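PDB 5WQ3: cytokinin riboside 5'-monophosphate phosphoribohydrolase from Corynebacterium glutamicum, which belongs to the SLOG clan of alpha/beta proteins with a Rossmann-like fold, built on a parallel beta sheet and found here as an assembly of six chains. Local coordinates for residues 180-185 with 194-199; 210-215 with 225-230. All blocks are in the same frame, centred on the assembly; numbering follows the deposited sequence.

Contact 1 (180-185 with 194-199); sequences FEVLCM and FPIVLI
Ile196 points its CD1 methyl into the angle between Leu183 and Val182, two neighbouring residues on the inner side of helix 173-188. Leu183 slants across it, and the touch is made by one branch, with Leu183 CD2 3.7 Å from Ile196 CD1. Val182 meets it tip to tip, and its CG2 is likewise 3.7 Å from Ile196 CD1. The isoleucine chain reaches this far because CD1 stands trans to CA (chi2 169°), which carries the methyl to the full length of the side chain. Val182 was modelled in two conformers, so its contacts, described for one of them, are less certain than that of Leu183. In that conformer CG2 also meets the Phe194 ring obliquely, beside the bond from CD1 to CE1, with Val182 CG2 to Phe194 CD1 at 3.7 Å. Phe194 CG lies opposite the backbone N (chi1 -161°), a rotation that turns the ring toward the helix. Phe166 packs edge-to-face with the same ring, so a residue of the preceding strand shares in holding it. The contact lies within the beta-alpha-beta unit of strand 166-168, helix 173-188 and strand 196-199, part of the Rossmann-like core, and sets the later turns of the helix against the entry to the second strand. Met229 also touches Ile196. No hydrogen bond or salt bridge joins the two segments: only carbon meets between them, most securely in the Leu183-Ile196 pair, which in this largely buried setting implies that van der Waals fit and exclusion of water do the work.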
loop_
_atom_site.group_PDB
_atom_site.type_symbol
_atom_site.label_atom_id
_atom_site.label_comp_id
_atom_site.label_asym_id
_atom_site.label_seq_id
_atom_site.Cartn_x
_atom_site.Cartn_y
_atom_site.Cartn_z
ATOM N N PHE C 180 -61.170 -25.773 -9.627
ATOM C CA PHE C 180 -62.167 -25.967 -8.608
ATOM C C PHE C 180 -63.097 -24.761 -8.472
ATOM O O PHE C 180 -64.252 -24.938 -8.200
ATOM C CB PHE C 180 -61.600 -26.441 -7.313
ATOM C CG PHE C 180 -61.105 -27.862 -7.392
ATOM C CD1 PHE C 180 -61.996 -28.876 -7.546
ATOM C CD2 PHE C 180 -59.777 -28.145 -7.344
ATOM C CE1 PHE C 180 -61.604 -30.184 -7.679
ATOM C CE2 PHE C 180 -59.332 -29.492 -7.456
ATOM C CZ PHE C 180 -60.269 -30.484 -7.621
ATOM N N GLU C 181 -62.625 -23.596 -8.841
ATOM C CA GLU C 181 -63.539 -22.456 -8.929
ATOM C C GLU C 181 -64.573 -22.611 -10.027
ATOM O O GLU C 181 -65.740 -22.406 -9.787
ATOM C CB GLU C 181 -62.695 -21.275 -9.179
ATOM C CG GLU C 181 -63.313 -19.931 -9.107
ATOM C CD GLU C 181 -62.169 -18.940 -9.239
ATOM O OE1 GLU C 181 -61.119 -19.148 -8.540
ATOM O OE2 GLU C 181 -62.285 -18.043 -10.099
ATOM N N VAL C 182 -64.171 -23.019 -11.230
ATOM C CA VAL C 182 -65.176 -23.164 -12.277
ATOM C C VAL C 182 -66.130 -24.302 -11.910
ATOM O O VAL C 182 -67.318 -24.226 -12.133
ATOM C CB VAL C 182 -64.606 -23.300 -13.699
ATOM C CG1 VAL C 182 -63.577 -24.430 -13.821
ATOM C CG2 VAL C 182 -65.730 -23.525 -14.693
ATOM N N LEU C 183 -65.589 -25.380 -11.367
ATOM C CA LEU C 183 -66.420 -26.490 -10.969
ATOM C C LEU C 183 -67.500 -26.039 -9.957
ATOM O O LEU C 183 -68.640 -26.426 -10.114
ATOM C CB LEU C 183 -65.591 -27.630 -10.390
ATOM C CG LEU C 183 -65.019 -28.545 -11.448
ATOM C CD1 LEU C 183 -63.997 -29.455 -10.805
ATOM C CD2 LEU C 183 -66.114 -29.367 -12.119
ATOM N N CYS C 184 -67.125 -25.225 -8.980
ATOM C CA CYS C 184 -68.086 -24.682 -8.008
ATOM C C CYS C 184 -69.078 -23.653 -8.626
ATOM O O CYS C 184 -70.205 -23.530 -8.162
ATOM C CB CYS C 184 -67.326 -24.087 -6.810
ATOM S SG CYS C 184 -68.369 -23.352 -5.528
ATOM N N MET C 185 -68.656 -22.930 -9.660
ATOM C CA MET C 185 -69.506 -22.012 -10.386
ATOM C C MET C 185 -70.488 -22.818 -11.238
ATOM O O MET C 185 -71.651 -22.459 -11.343
ATOM C CB MET C 185 -68.704 -21.061 -11.235
ATOM C CG MET C 185 -67.797 -20.124 -10.460
ATOM S SD MET C 185 -68.726 -18.831 -9.632
ATOM C CE MET C 185 -68.553 -19.222 -7.897
ATOM N N PHE C 194 -71.095 -24.354 -19.701
ATOM C CA PHE C 194 -69.708 -23.906 -19.523
ATOM C C PHE C 194 -68.891 -25.175 -19.429
ATOM O O PHE C 194 -68.680 -25.647 -18.359
ATOM C CB PHE C 194 -69.578 -23.068 -18.265
ATOM C CG PHE C 194 -68.355 -22.198 -18.218
ATOM C CD1 PHE C 194 -67.092 -22.748 -18.037
ATOM C CD2 PHE C 194 -68.468 -20.814 -18.336
ATOM C CE1 PHE C 194 -65.952 -21.962 -18.037
ATOM C CE2 PHE C 194 -67.327 -20.005 -18.313
ATOM C CZ PHE C 194 -66.054 -20.583 -18.156
ATOM N N PRO C 195 -68.485 -25.737 -20.557
ATOM C CA PRO C 195 -67.774 -27.034 -20.524
ATOM C C PRO C 195 -66.360 -26.935 -19.936
ATOM O O PRO C 195 -65.690 -25.893 -19.987
ATOM C CB PRO C 195 -67.771 -27.464 -21.996
ATOM C CG PRO C 195 -67.928 -26.199 -22.751
ATOM C CD PRO C 195 -68.842 -25.366 -21.915
ATOM N N ILE C 196 -65.895 -28.049 -19.369
ATOM C CA ILE C 196 -64.693 -28.048 -18.623
ATOM C C ILE C 196 -63.971 -29.265 -19.116
ATOM O O ILE C 196 -64.539 -30.383 -19.075
ATOM C CB ILE C 196 -64.942 -28.179 -17.106
ATOM C CG1 ILE C 196 -65.756 -26.980 -16.562
ATOM C CG2 ILE C 196 -63.584 -28.338 -16.402
ATOM C CD1 ILE C 196 -66.243 -27.198 -15.157
ATOM N N VAL C 197 -62.764 -29.057 -19.602
ATOM C CA VAL C 197 -62.006 -30.184 -20.167
ATOM C C VAL C 197 -60.645 -30.287 -19.537
ATOM O O VAL C 197 -59.982 -29.239 -19.327
ATOM C CB VAL C 197 -61.776 -30.026 -21.676
ATOM C CG1 VAL C 197 -61.085 -31.285 -22.226
ATOM C CG2 VAL C 197 -63.087 -29.783 -22.376
ATOM N N LEU C 198 -60.236 -31.533 -19.181
ATOM C CA LEU C 198 -58.874 -31.751 -18.675
ATOM C C LEU C 198 -58.100 -32.532 -19.743
ATOM O O LEU C 198 -58.584 -33.547 -20.205
ATOM C CB LEU C 198 -58.840 -32.495 -17.278
ATOM C CG LEU C 198 -59.852 -32.057 -16.147
ATOM C CD1 LEU C 198 -59.698 -32.875 -14.901
ATOM C CD2 LEU C 198 -59.732 -30.594 -15.750
ATOM N N ILE C 199 -56.906 -32.083 -20.085
ATOM C CA ILE C 199 -56.046 -32.727 -21.059
ATOM C C ILE C 199 -54.895 -33.443 -20.392
ATOM O O ILE C 199 -54.144 -32.837 -19.714
ATOM C CB ILE C 199 -55.440 -31.712 -22.017
ATOM C CG1 ILE C 199 -56.512 -30.844 -22.651
ATOM C CG2 ILE C 199 -54.533 -32.387 -23.017
ATOM C CD1 ILE C 199 -57.355 -31.474 -23.700
#

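Contact 2 (210-215 with 225-230); sequences WIRHRL and DVDRML
Val226 faces helix 201-216 from its CB outward. That CB already lies 3.9 Å from Ile211 CG2, and the CG2 methyl, opposite the backbone N, comes closer, with Val226 CG2 to Ile211 CG2 at 3.5 Å. The two side chains run alongside each other in opposite directions. The other methyl, CG1, set between the backbone N and the carbonyl carbon, goes to Arg212 and sits over one face of the guanidinium, shifted toward its rim, with Val226 CG1 4.0 Å from Arg212 NH2. This packing joins helix 201-216, which follows strand 196-199 in the Rossmann-like domain, to the short helix 223-227 that precedes strand 230-232, outermost in the sheet of this chain. Ile221, in the loop between the two helices, touches both Ile211 and Val226, while Phe180 of helix 173-188 also lies against Ile211. Beyond the apolar pair, Arg212 runs out extended from CG to NE and brings its end nitrogens to Asp227. Both donate to one oxygen in a salt bridge: Asp227 OD1 is 2.7 Å from Arg212 NH2 and 2.5 Å from Arg212 NH1, the latter too short to take at face value, so the exact geometry is doubtful. As modelled, OD1 lies near the guanidinium plane, but the carboxylate is turned 38° from it; NH2 approaches nearly in line with the C-O bond, whereas NH1 comes on the anti side, tilted out of the carboxylate plane. Glu223 adds a long, weak ion pair to Arg212 NH2.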
loop_
_atom_site.group_PDB
_atom_site.type_symbol
_atom_site.label_atom_id
_atom_site.label_comp_id
_atom_site.label_asym_id
_atom_site.label_seq_id
_atom_site.Cartn_x
_atom_site.Cartn_y
_atom_site.Cartn_z
ATOM N N TRP C 210 -59.894 -39.850 -7.079
ATOM C CA TRP C 210 -60.168 -39.432 -5.717
ATOM C C TRP C 210 -61.496 -38.705 -5.659
ATOM O O TRP C 210 -62.312 -38.946 -4.780
ATOM C CB TRP C 210 -59.028 -38.542 -5.189
ATOM C CG TRP C 210 -59.226 -38.026 -3.786
ATOM C CD1 TRP C 210 -59.157 -38.733 -2.615
ATOM C CD2 TRP C 210 -59.579 -36.692 -3.422
ATOM N NE1 TRP C 210 -59.426 -37.917 -1.550
ATOM C CE2 TRP C 210 -59.683 -36.650 -2.031
ATOM C CE3 TRP C 210 -59.785 -35.542 -4.145
ATOM C CZ2 TRP C 210 -60.017 -35.517 -1.348
ATOM C CZ3 TRP C 210 -60.111 -34.396 -3.463
ATOM C CH2 TRP C 210 -60.206 -34.396 -2.068
ATOM N N ILE C 211 -61.722 -37.797 -6.584
ATOM C CA ILE C 211 -62.991 -37.073 -6.581
ATOM C C ILE C 211 -64.196 -38.059 -6.639
ATOM O O ILE C 211 -65.166 -37.910 -5.872
ATOM C CB ILE C 211 -63.053 -36.068 -7.744
ATOM C CG1 ILE C 211 -62.077 -34.890 -7.490
ATOM C CG2 ILE C 211 -64.478 -35.521 -7.902
ATOM C CD1 ILE C 211 -61.824 -34.038 -8.722
ATOM N N ARG C 212 -64.140 -39.059 -7.520
ATOM C CA ARG C 212 -65.245 -40.071 -7.566
ATOM C C ARG C 212 -65.306 -40.968 -6.322
ATOM O O ARG C 212 -66.352 -41.127 -5.702
ATOM C CB ARG C 212 -65.176 -40.959 -8.794
ATOM C CG ARG C 212 -64.835 -40.243 -10.070
ATOM C CD ARG C 212 -64.904 -41.173 -11.259
ATOM N NE ARG C 212 -65.266 -40.418 -12.460
ATOM C CZ ARG C 212 -66.519 -40.144 -12.835
ATOM N NH1 ARG C 212 -66.740 -39.445 -13.949
ATOM N NH2 ARG C 212 -67.563 -40.553 -12.104
ATOM N N HIS C 213 -64.179 -41.512 -5.913
ATOM C CA HIS C 213 -64.214 -42.549 -4.892
ATOM C C HIS C 213 -64.381 -41.914 -3.510
ATOM O O HIS C 213 -64.797 -42.549 -2.557
ATOM C CB HIS C 213 -62.997 -43.482 -5.000
ATOM C CG HIS C 213 -63.022 -44.358 -6.222
ATOM N ND1 HIS C 213 -61.973 -44.433 -7.124
ATOM C CD2 HIS C 213 -63.992 -45.175 -6.711
ATOM C CE1 HIS C 213 -62.291 -45.266 -8.103
ATOM N NE2 HIS C 213 -63.513 -45.728 -7.880
ATOM N N ARG C 214 -64.111 -40.641 -3.404
ATOM C CA ARG C 214 -64.174 -40.050 -2.133
ATOM C C ARG C 214 -65.178 -38.934 -2.067
ATOM O O ARG C 214 -66.031 -38.943 -1.175
ATOM C CB ARG C 214 -62.775 -39.591 -1.760
ATOM C CG ARG C 214 -62.616 -39.075 -0.369
ATOM C CD ARG C 214 -63.112 -40.050 0.684
ATOM N NE ARG C 214 -62.190 -41.177 0.829
ATOM C CZ ARG C 214 -62.062 -41.892 1.955
ATOM N NH1 ARG C 214 -62.790 -41.598 3.047
ATOM N NH2 ARG C 214 -61.195 -42.891 1.998
ATOM N N LEU C 215 -65.146 -37.948 -2.957
ATOM C CA LEU C 215 -66.149 -36.883 -2.755
ATOM C C LEU C 215 -67.606 -37.366 -3.064
ATOM O O LEU C 215 -68.578 -36.956 -2.413
ATOM C CB LEU C 215 -65.839 -35.672 -3.608
ATOM C CG LEU C 215 -64.480 -35.006 -3.436
ATOM C CD1 LEU C 215 -64.358 -33.656 -4.149
ATOM C CD2 LEU C 215 -64.171 -34.811 -1.988
ATOM N N ASP C 225 -71.685 -33.593 -11.110
ATOM C CA ASP C 225 -70.691 -32.494 -10.924
ATOM C C ASP C 225 -69.246 -32.878 -11.373
ATOM O O ASP C 225 -68.449 -31.983 -11.697
ATOM C CB ASP C 225 -70.627 -32.026 -9.480
ATOM C CG ASP C 225 -71.981 -31.688 -8.907
ATOM O OD1 ASP C 225 -72.835 -31.288 -9.707
ATOM O OD2 ASP C 225 -72.178 -31.816 -7.664
ATOM N N VAL C 226 -68.940 -34.179 -11.364
ATOM C CA VAL C 226 -67.695 -34.688 -11.854
ATOM C C VAL C 226 -67.804 -35.344 -13.243
ATOM O O VAL C 226 -66.929 -35.180 -14.073
ATOM C CB VAL C 226 -67.030 -35.630 -10.801
ATOM C CG1 VAL C 226 -67.833 -36.908 -10.547
ATOM C CG2 VAL C 226 -65.604 -35.976 -11.199
ATOM N N ASP C 227 -68.877 -36.079 -13.510
ATOM C CA ASP C 227 -69.081 -36.713 -14.836
ATOM C C ASP C 227 -69.136 -35.750 -15.989
ATOM O O ASP C 227 -68.871 -36.148 -17.090
ATOM C CB ASP C 227 -70.407 -37.495 -14.877
ATOM C CG ASP C 227 -70.305 -38.855 -14.224
ATOM O OD1 ASP C 227 -69.219 -39.188 -13.707
ATOM O OD2 ASP C 227 -71.314 -39.584 -14.224
ATOM N N ARG C 228 -69.484 -34.491 -15.732
ATOM C CA ARG C 228 -69.622 -33.487 -16.790
ATOM C C ARG C 228 -68.320 -32.925 -17.360
ATOM O O ARG C 228 -68.348 -32.283 -18.423
ATOM C CB ARG C 228 -70.434 -32.319 -16.265
ATOM C CG ARG C 228 -69.694 -31.421 -15.270
ATOM C CD ARG C 228 -70.665 -30.535 -14.481
ATOM N NE ARG C 228 -71.646 -29.991 -15.417
ATOM C CZ ARG C 228 -72.951 -29.813 -15.199
ATOM N NH1 ARG C 228 -73.516 -30.109 -14.044
ATOM N NH2 ARG C 228 -73.711 -29.326 -16.175
ATOM N N MET C 229 -67.181 -33.153 -16.683
ATOM C CA MET C 229 -65.899 -32.795 -17.266
ATOM C C MET C 229 -65.479 -33.858 -18.261
ATOM O O MET C 229 -65.567 -35.026 -17.994
ATOM C CB MET C 229 -64.776 -32.804 -16.245
ATOM C CG MET C 229 -64.888 -31.813 -15.153
ATOM S SD MET C 229 -63.299 -31.694 -14.308
ATOM C CE MET C 229 -63.621 -32.889 -13.013
ATOM N N LEU C 230 -64.847 -33.467 -19.324
ATOM C CA LEU C 230 -64.197 -34.427 -20.177
ATOM C C LEU C 230 -62.746 -34.475 -19.792
ATOM O O LEU C 230 -62.124 -33.438 -19.593
ATOM C CB LEU C 230 -64.301 -33.984 -21.615
ATOM C CG LEU C 230 -63.480 -34.749 -22.610
ATOM C CD1 LEU C 230 -63.855 -36.233 -22.664
ATOM C CD2 LEU C 230 -63.629 -34.070 -23.947
#

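How the contacts relate
From the N terminus, contact 1 comes first: beyond segment 180-185, through eight residues, the first three still helical, the chain turns back into 194-199. Strand 196-199 then leads directly into helix 201-216, on which contact 2 opens; nine residues later it closes at 225-230. The two loops follow one another, neither nested nor crossed, with centres about 11 Å apart. Their closing segments meet in the parallel sheet, where Leu198 N to Leu230 O at 2.7 Å and Ile196 O to Leu230 N at 3.1 Å are probable hydrogen bonds. Leu183 CD2 also packs 3.5 Å from Asp225 O, bringing helix 173-188 against helix 223-227.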